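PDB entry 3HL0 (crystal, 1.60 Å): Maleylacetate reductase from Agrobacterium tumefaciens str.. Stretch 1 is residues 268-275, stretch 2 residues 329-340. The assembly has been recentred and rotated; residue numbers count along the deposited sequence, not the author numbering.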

# COMPACT_ATOMS: atom_id res chain seq x y z
N ALA A 268 21.73 -2.92 16.46
CA ALA A 268 22.68 -3.88 17.04
C ALA A 268 24.06 -3.82 16.40
O ALA A 268 25.08 -3.99 17.12
CB ALA A 268 22.13 -5.33 16.97
N TYR A 269 24.13 -3.61 15.09
CA TYR A 269 25.43 -3.52 14.38
C TYR A 269 26.21 -2.34 14.96
O TYR A 269 27.38 -2.50 15.34
CB TYR A 269 25.20 -3.28 12.90
CG TYR A 269 26.42 -3.24 12.01
CD1 TYR A 269 26.79 -4.39 11.28
CD2 TYR A 269 27.13 -2.06 11.81
CE1 TYR A 269 27.88 -4.35 10.37
CE2 TYR A 269 28.24 -2.01 10.92
CZ TYR A 269 28.60 -3.18 10.21
OH TYR A 269 29.68 -3.18 9.35
N VAL A 270 25.56 -1.17 15.08
CA VAL A 270 26.26 0.04 15.55
C VAL A 270 26.55 -0.02 17.05
O VAL A 270 27.57 0.50 17.50
CB VAL A 270 25.48 1.33 15.17
CG1 VAL A 270 26.20 2.61 15.67
CG2 VAL A 270 25.34 1.32 13.64
N GLU A 271 25.68 -0.68 17.80
CA GLU A 271 25.80 -0.72 19.27
C GLU A 271 27.12 -1.36 19.70
O GLU A 271 27.65 -0.95 20.76
CB GLU A 271 24.60 -1.46 19.85
CG GLU A 271 24.45 -1.41 21.33
CD GLU A 271 23.19 -2.16 21.81
OE1 GLU A 271 22.51 -2.88 21.00
OE2 GLU A 271 22.88 -2.01 23.02
N GLU A 272 27.67 -2.26 18.89
CA GLU A 272 29.00 -2.83 19.20
C GLU A 272 30.05 -1.70 19.29
O GLU A 272 31.01 -1.78 20.07
CB GLU A 272 29.43 -3.84 18.13
CG GLU A 272 28.48 -5.00 17.88
CD GLU A 272 29.20 -6.23 17.28
OE1 GLU A 272 30.45 -6.20 17.17
OE2 GLU A 272 28.52 -7.23 16.93
N ALA A 273 29.86 -0.63 18.51
CA ALA A 273 30.80 0.50 18.46
C ALA A 273 30.38 1.78 19.18
O ALA A 273 31.22 2.64 19.45
CB ALA A 273 31.13 0.83 17.00
N ALA A 274 29.10 1.94 19.48
CA ALA A 274 28.57 3.16 20.05
C ALA A 274 27.77 2.87 21.27
O ALA A 274 26.66 3.35 21.42
CB ALA A 274 27.73 3.97 18.99
N PRO A 275 28.34 2.07 22.20
CA PRO A 275 27.56 1.66 23.33
C PRO A 275 27.08 2.83 24.23
O PRO A 275 25.97 2.77 24.75
CB PRO A 275 28.53 0.71 24.07
CG PRO A 275 29.84 1.33 23.86
CD PRO A 275 29.76 1.70 22.35
N TRP A 329 29.81 7.49 6.27
CA TRP A 329 30.28 7.33 7.65
C TRP A 329 29.31 6.60 8.58
O TRP A 329 28.09 6.83 8.54
CB TRP A 329 30.65 8.67 8.27
CG TRP A 329 31.47 8.53 9.51
CD1 TRP A 329 32.83 8.38 9.58
CD2 TRP A 329 30.99 8.55 10.86
NE1 TRP A 329 33.23 8.29 10.90
CE2 TRP A 329 32.12 8.39 11.70
CE3 TRP A 329 29.71 8.65 11.45
CZ2 TRP A 329 32.00 8.34 13.10
CZ3 TRP A 329 29.61 8.64 12.83
CH2 TRP A 329 30.74 8.47 13.63
N CYS A 330 29.88 5.72 9.41
CA CYS A 330 29.17 5.04 10.49
C CYS A 330 30.17 4.87 11.65
O CYS A 330 31.34 4.58 11.39
CB CYS A 330 28.74 3.66 9.96
SG CYS A 330 27.75 2.66 11.04
N PRO A 331 29.71 4.94 12.91
CA PRO A 331 30.66 4.67 14.03
C PRO A 331 31.36 3.31 13.93
O PRO A 331 32.49 3.15 14.40
CB PRO A 331 29.77 4.70 15.27
CG PRO A 331 28.59 5.62 14.85
CD PRO A 331 28.36 5.27 13.41
N ARG A 332 30.69 2.32 13.34
CA ARG A 332 31.31 1.05 12.97
C ARG A 332 31.37 1.01 11.46
O ARG A 332 30.33 1.14 10.79
CB ARG A 332 30.46 -0.13 13.47
CG ARG A 332 31.02 -1.47 13.06
CD ARG A 332 30.28 -2.55 13.81
NE ARG A 332 30.72 -3.87 13.37
CZ ARG A 332 30.00 -4.97 13.55
NH1 ARG A 332 28.82 -4.90 14.19
NH2 ARG A 332 30.49 -6.14 13.11
N PRO A 333 32.57 0.81 10.88
CA PRO A 333 32.64 0.89 9.43
C PRO A 333 31.78 -0.20 8.76
O PRO A 333 31.63 -1.31 9.29
CB PRO A 333 34.13 0.67 9.11
CG PRO A 333 34.82 1.16 10.38
CD PRO A 333 33.91 0.79 11.53
N ILE A 334 31.20 0.17 7.63
CA ILE A 334 30.40 -0.76 6.86
C ILE A 334 31.38 -1.74 6.19
O ILE A 334 32.37 -1.34 5.54
CB ILE A 334 29.57 -0.02 5.81
CG1 ILE A 334 28.66 1.08 6.41
CG2 ILE A 334 28.83 -1.02 4.95
CD1 ILE A 334 27.96 0.80 7.67
N GLU A 335 31.14 -3.02 6.41
CA GLU A 335 32.00 -4.06 5.89
C GLU A 335 31.11 -5.15 5.31
O GLU A 335 30.15 -5.59 5.96
CB GLU A 335 32.87 -4.59 7.00
CG GLU A 335 34.01 -5.46 6.46
CD GLU A 335 33.56 -6.90 6.22
OE1 GLU A 335 33.00 -7.47 7.19
OE2 GLU A 335 33.79 -7.42 5.07
N LYS A 336 31.45 -5.60 4.10
CA LYS A 336 30.56 -6.50 3.34
C LYS A 336 30.16 -7.76 4.12
O LYS A 336 28.96 -8.12 4.16
CB LYS A 336 31.15 -6.84 1.96
CG LYS A 336 30.14 -7.56 1.08
CD LYS A 336 30.54 -7.53 -0.39
CE LYS A 336 29.64 -8.44 -1.17
NZ LYS A 336 30.23 -8.74 -2.51
N THR A 337 31.10 -8.49 4.71
CA THR A 337 30.72 -9.73 5.38
C THR A 337 29.80 -9.49 6.57
O THR A 337 28.90 -10.29 6.85
CB THR A 337 31.91 -10.64 5.76
OG1 THR A 337 32.73 -9.99 6.74
CG2 THR A 337 32.75 -11.01 4.50
N ALA A 338 30.07 -8.40 7.31
CA ALA A 338 29.29 -8.09 8.49
C ALA A 338 27.88 -7.61 8.09
O ALA A 338 26.90 -7.94 8.78
CB ALA A 338 30.02 -7.06 9.35
N ILE A 339 27.79 -6.91 6.97
CA ILE A 339 26.47 -6.51 6.42
C ILE A 339 25.74 -7.75 5.90
O ILE A 339 24.52 -7.90 6.07
CB ILE A 339 26.59 -5.42 5.34
CG1 ILE A 339 27.15 -4.11 5.98
CG2 ILE A 339 25.26 -5.20 4.64
CD1 ILE A 339 26.29 -3.54 7.19
N ARG A 340 26.49 -8.64 5.26
CA ARG A 340 25.88 -9.91 4.84
C ARG A 340 25.30 -10.71 6.02
O ARG A 340 24.20 -11.27 5.89
CB ARG A 340 26.88 -10.74 4.00
CG ARG A 340 26.29 -12.04 3.43
CD ARG A 340 25.15 -11.78 2.44
NE ARG A 340 24.61 -13.08 2.01
CZ ARG A 340 23.73 -13.77 2.70
NH1 ARG A 340 23.23 -13.28 3.84
NH2 ARG A 340 23.32 -14.97 2.24

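Contact between residues 268-275, the last part of a helix and the turn after it, and residues 329-340, a loop that leads into a second helix. Ala268 does not reach the other stretch. Tyr269 dominates: its CA-to-CB bond points sideways, but with chi1 at t the ring extends into the second stretch. Its hydroxyl donates to the loop backbone, Tyr269 OH to Pro333 O at 2.7 Å, near the plane of the ring. The guanidinium of Arg332 lies flat on one ring face, planes at 14° and Arg332 CZ 3.9 Å from the ring centroid, so the cation sits over the pi cloud; Arg332 CD adds a CH-pi contact over the same face. The same arginine donates from Arg332 NH1 to Tyr269 O (3.0 Å, 166°), tying backbone and ring of one residue to a single extended side chain. Ala338 CB meets the ring edge at Tyr269 CE1 (3.6 Å), while Ile339 CD1 approaches Tyr269 CE1 obliquely, also at 3.6 Å. The helix carrying these two residues is capped by Glu335, whose OE2 accepts from Thr337 N (2.9 Å) and whose OE1 accepts from Ala338 N (3.1 Å). Val270 makes purely apolar contacts, Val270 CG2 to Cys330 SG at 3.8 Å and Val270 CG1 to Pro331 CG at 3.9 Å. Glu271 points away and takes no part. Glu272 lies over the guanidinium face opposite Tyr269; its salt bridge is long, Glu272 OE2 to Arg332 NH1 at 3.6 Å, and no N-H points at that oxygen, so the attraction is one of charge alone. At Ala273 the backbones come closest, Ala273 CA to Arg332 CA being 5.5 Å; the small side chain packs Ala273 CB against Arg332 CB (3.7 Å). Ala274 CB touches Pro331 CB more loosely, at 4.3 Å, and Pro275 makes no contact.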